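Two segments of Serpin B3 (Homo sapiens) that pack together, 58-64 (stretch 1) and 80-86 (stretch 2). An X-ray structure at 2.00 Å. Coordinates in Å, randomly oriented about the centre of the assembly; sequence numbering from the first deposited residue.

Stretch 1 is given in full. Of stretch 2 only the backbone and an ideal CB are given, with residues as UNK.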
# COMPACT_ATOMS: atom_id res chain seq x y z
N HIS A 58 3.65 -13.53 -5.48
CA HIS A 58 3.66 -13.80 -6.94
C HIS A 58 5.10 -13.62 -7.51
O HIS A 58 5.28 -13.51 -8.71
CB HIS A 58 2.58 -13.01 -7.73
CG HIS A 58 1.14 -13.35 -7.38
ND1 HIS A 58 0.31 -14.02 -8.24
CD2 HIS A 58 0.39 -13.08 -6.29
CE1 HIS A 58 -0.89 -14.18 -7.70
NE2 HIS A 58 -0.87 -13.61 -6.51
N PHE A 59 6.11 -13.69 -6.64
CA PHE A 59 7.52 -13.56 -7.03
C PHE A 59 7.95 -14.82 -7.77
O PHE A 59 8.96 -14.80 -8.46
CB PHE A 59 8.43 -13.37 -5.81
CG PHE A 59 8.57 -11.91 -5.31
CD1 PHE A 59 7.68 -10.91 -5.69
CD2 PHE A 59 9.60 -11.59 -4.41
CE1 PHE A 59 7.82 -9.62 -5.20
CE2 PHE A 59 9.76 -10.32 -3.93
CZ PHE A 59 8.87 -9.33 -4.33
N ASP A 60 7.19 -15.90 -7.65
CA ASP A 60 7.49 -17.08 -8.45
C ASP A 60 7.07 -16.96 -9.93
O ASP A 60 7.31 -17.91 -10.68
CB ASP A 60 6.92 -18.33 -7.80
CG ASP A 60 5.39 -18.32 -7.69
OD1 ASP A 60 4.66 -17.38 -8.12
OD2 ASP A 60 4.89 -19.28 -7.10
N GLN A 61 6.48 -15.81 -10.32
CA GLN A 61 5.97 -15.57 -11.67
C GLN A 61 6.72 -14.46 -12.37
O GLN A 61 6.27 -13.98 -13.42
CB GLN A 61 4.48 -15.18 -11.64
CG GLN A 61 3.57 -16.16 -10.88
CD GLN A 61 2.09 -15.73 -10.78
OE1 GLN A 61 1.74 -14.55 -10.87
NE2 GLN A 61 1.21 -16.71 -10.60
N VAL A 62 7.83 -14.01 -11.79
CA VAL A 62 8.65 -12.93 -12.35
C VAL A 62 9.88 -13.56 -13.04
O VAL A 62 10.36 -14.58 -12.55
CB VAL A 62 9.13 -12.03 -11.21
CG1 VAL A 62 10.06 -10.91 -11.71
CG2 VAL A 62 7.92 -11.50 -10.42
N THR A 63 10.41 -12.93 -14.10
CA THR A 63 11.27 -13.59 -15.12
C THR A 63 12.64 -12.96 -15.52
O THR A 63 12.67 -11.84 -16.01
CB THR A 63 10.46 -13.76 -16.44
OG1 THR A 63 9.79 -12.53 -16.76
CG2 THR A 63 9.42 -14.88 -16.33
N GLU A 64 13.73 -13.71 -15.34
CA GLU A 64 15.08 -13.43 -15.96
C GLU A 64 16.19 -14.44 -15.50
O GLU A 64 17.00 -15.01 -16.30
CB GLU A 64 15.51 -11.97 -15.70
CG GLU A 64 15.18 -11.00 -16.84
CD GLU A 64 15.22 -9.53 -16.43
OE1 GLU A 64 15.80 -9.22 -15.36
OE2 GLU A 64 14.67 -8.69 -17.17
N UNK A 80 17.43 -12.34 -7.73
CA UNK A 80 17.19 -11.77 -9.06
C UNK A 80 15.90 -10.96 -9.10
O UNK A 80 15.88 -9.85 -9.65
CB UNK A 80 17.14 -12.88 -10.11
N UNK A 81 14.82 -11.53 -8.55
CA UNK A 81 13.64 -10.72 -8.24
C UNK A 81 14.04 -9.59 -7.27
O UNK A 81 13.60 -8.44 -7.41
CB UNK A 81 12.53 -11.59 -7.64
N UNK A 82 14.88 -9.94 -6.30
CA UNK A 82 15.38 -8.98 -5.32
C UNK A 82 16.16 -7.81 -5.99
O UNK A 82 16.09 -6.67 -5.52
CB UNK A 82 16.28 -9.70 -4.31
N UNK A 83 16.89 -8.09 -7.06
CA UNK A 83 17.59 -7.09 -7.87
C UNK A 83 16.57 -6.17 -8.53
O UNK A 83 16.76 -4.97 -8.65
CB UNK A 83 18.47 -7.76 -8.92
N UNK A 84 15.52 -6.77 -9.04
CA UNK A 84 14.48 -6.00 -9.73
C UNK A 84 13.75 -5.09 -8.72
O UNK A 84 13.48 -3.91 -8.99
CB UNK A 84 13.49 -6.94 -10.43
N UNK A 85 13.53 -5.63 -7.53
CA UNK A 85 12.94 -4.84 -6.48
C UNK A 85 13.88 -3.72 -6.02
O UNK A 85 13.43 -2.61 -5.75
CB UNK A 85 12.57 -5.74 -5.30
N UNK A 86 15.19 -3.98 -5.99
CA UNK A 86 16.13 -2.94 -5.64
C UNK A 86 16.06 -1.77 -6.62
O UNK A 86 16.13 -0.59 -6.19
CB UNK A 86 17.55 -3.51 -5.59

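Stretch 1 runs without regular helix or strand past one side of a helical segment, and it offers that segment three things in order: the aromatic ring of F59, the small branched side chain of V62, and the acid of E64. The bond from CA to CB tells which positions of the helix can collect them.

Position 80 opens stretch 2, with CA-to-CB pointing toward stretch 1 but nothing there within 5.5 Å of the ideal CB. Its nearest counterpart is E64, 7.4 Å away from CA to CA. The space between suits a medium polar or basic side chain, and its backbone O already accepts a bond from the N of position 84, 3.2 Å away. The deposited residue is N80, with chi1 t. Its ND2 comes within 3.9 Å of E64 CB, a van der Waals approach; no hydrogen bond is made to the acid.

Position 81 is the best defined. Its ideal CB points toward stretch 1 and already lies 4.4 Å from F59 CD2 and 4.8 Å from V62 CG1, so a compact apolar side chain is called for: valine, isoleucine, perhaps leucine or alanine. A beta-branched residue has the advantage of offering two methyl groups close to the backbone, one for each neighbour. V81, with chi1 t, does just that. Its CG1 sits over one face of the F59 ring, 3.6 Å from the centroid and 15° off the normal, a CH-pi contact, while CG2 lies 4.2 Å from V62 CB.

Position 82 points away, and many helix-compatible residues would serve. H82 is found; its end comes nearer than its CB, but it makes no close contact.

Position 83 is out of reach of stretch 1, which therefore sets no preference, and H83 takes the place.

Position 84, one helical turn after position 80, points toward stretch 1 again. The ideal CB is 5.4 Å from V62 CG1, with E64 farther along. A long side chain is needed to cross this gap: an apolar one could cover V62, and a lysine, arginine or glutamine could reach on toward the acid. Q84 is the deposited choice, with chi1 m and chi2 t. Its OE1 lies 3.9 Å from V62 CG1 and 3.4 Å from E64 OE1. Two acceptors at that distance make no hydrogen bond, so length and packing, rather than polar pairing, account for what this side chain does here.

Position 85 follows position 81 by one turn, and its N bonds to the O of position 81 at 2.8 Å. CA-to-CB points toward stretch 1, with F59 CZ 5.2 Å from the ideal CB. Leucine, methionine or an aromatic could extend the apolar patch. F85, with chi1 t, brings CD2 to 4.2 Å from F59 CZ, an apolar contact.

Position 86 is out of reach, and Q86 there is free of this contact.

The rule is a greasy centre around F59, V62, V81 and F85, beside longer polar chains that pack without hydrogen bonding across.

Stretch 2 80-86: NVHHQFQ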
# COMPACT_ATOMS: atom_id res chain seq x y z
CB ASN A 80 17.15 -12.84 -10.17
CG ASN A 80 16.33 -12.39 -11.40
OD1 ASN A 80 15.27 -12.99 -11.69
ND2 ASN A 80 16.77 -11.31 -12.10
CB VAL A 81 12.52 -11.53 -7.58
CG1 VAL A 81 11.28 -10.64 -7.39
CG2 VAL A 81 12.18 -12.76 -8.41
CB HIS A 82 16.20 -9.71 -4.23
CG HIS A 82 15.36 -10.58 -3.33
ND1 HIS A 82 15.54 -11.94 -3.20
CD2 HIS A 82 14.33 -10.26 -2.51
CE1 HIS A 82 14.67 -12.42 -2.32
NE2 HIS A 82 13.92 -11.42 -1.89
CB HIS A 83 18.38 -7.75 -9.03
CG HIS A 83 19.64 -8.45 -8.62
ND1 HIS A 83 20.89 -7.88 -8.79
CD2 HIS A 83 19.86 -9.68 -8.09
CE1 HIS A 83 21.82 -8.73 -8.35
NE2 HIS A 83 21.21 -9.82 -7.92
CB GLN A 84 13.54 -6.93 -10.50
CG GLN A 84 14.29 -7.72 -11.58
CD GLN A 84 13.38 -8.43 -12.53
OE1 GLN A 84 13.56 -9.61 -12.82
NE2 GLN A 84 12.38 -7.71 -13.02
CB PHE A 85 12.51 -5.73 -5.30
CG PHE A 85 11.37 -5.15 -4.54
CD1 PHE A 85 11.60 -4.30 -3.51
CD2 PHE A 85 10.07 -5.37 -4.94
CE1 PHE A 85 10.55 -3.72 -2.84
CE2 PHE A 85 8.99 -4.80 -4.28
CZ PHE A 85 9.23 -3.97 -3.23
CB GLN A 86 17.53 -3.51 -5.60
CG GLN A 86 18.63 -2.51 -5.43
CD GLN A 86 19.97 -3.09 -5.87
OE1 GLN A 86 20.21 -4.33 -5.83
NE2 GLN A 86 20.84 -2.21 -6.33
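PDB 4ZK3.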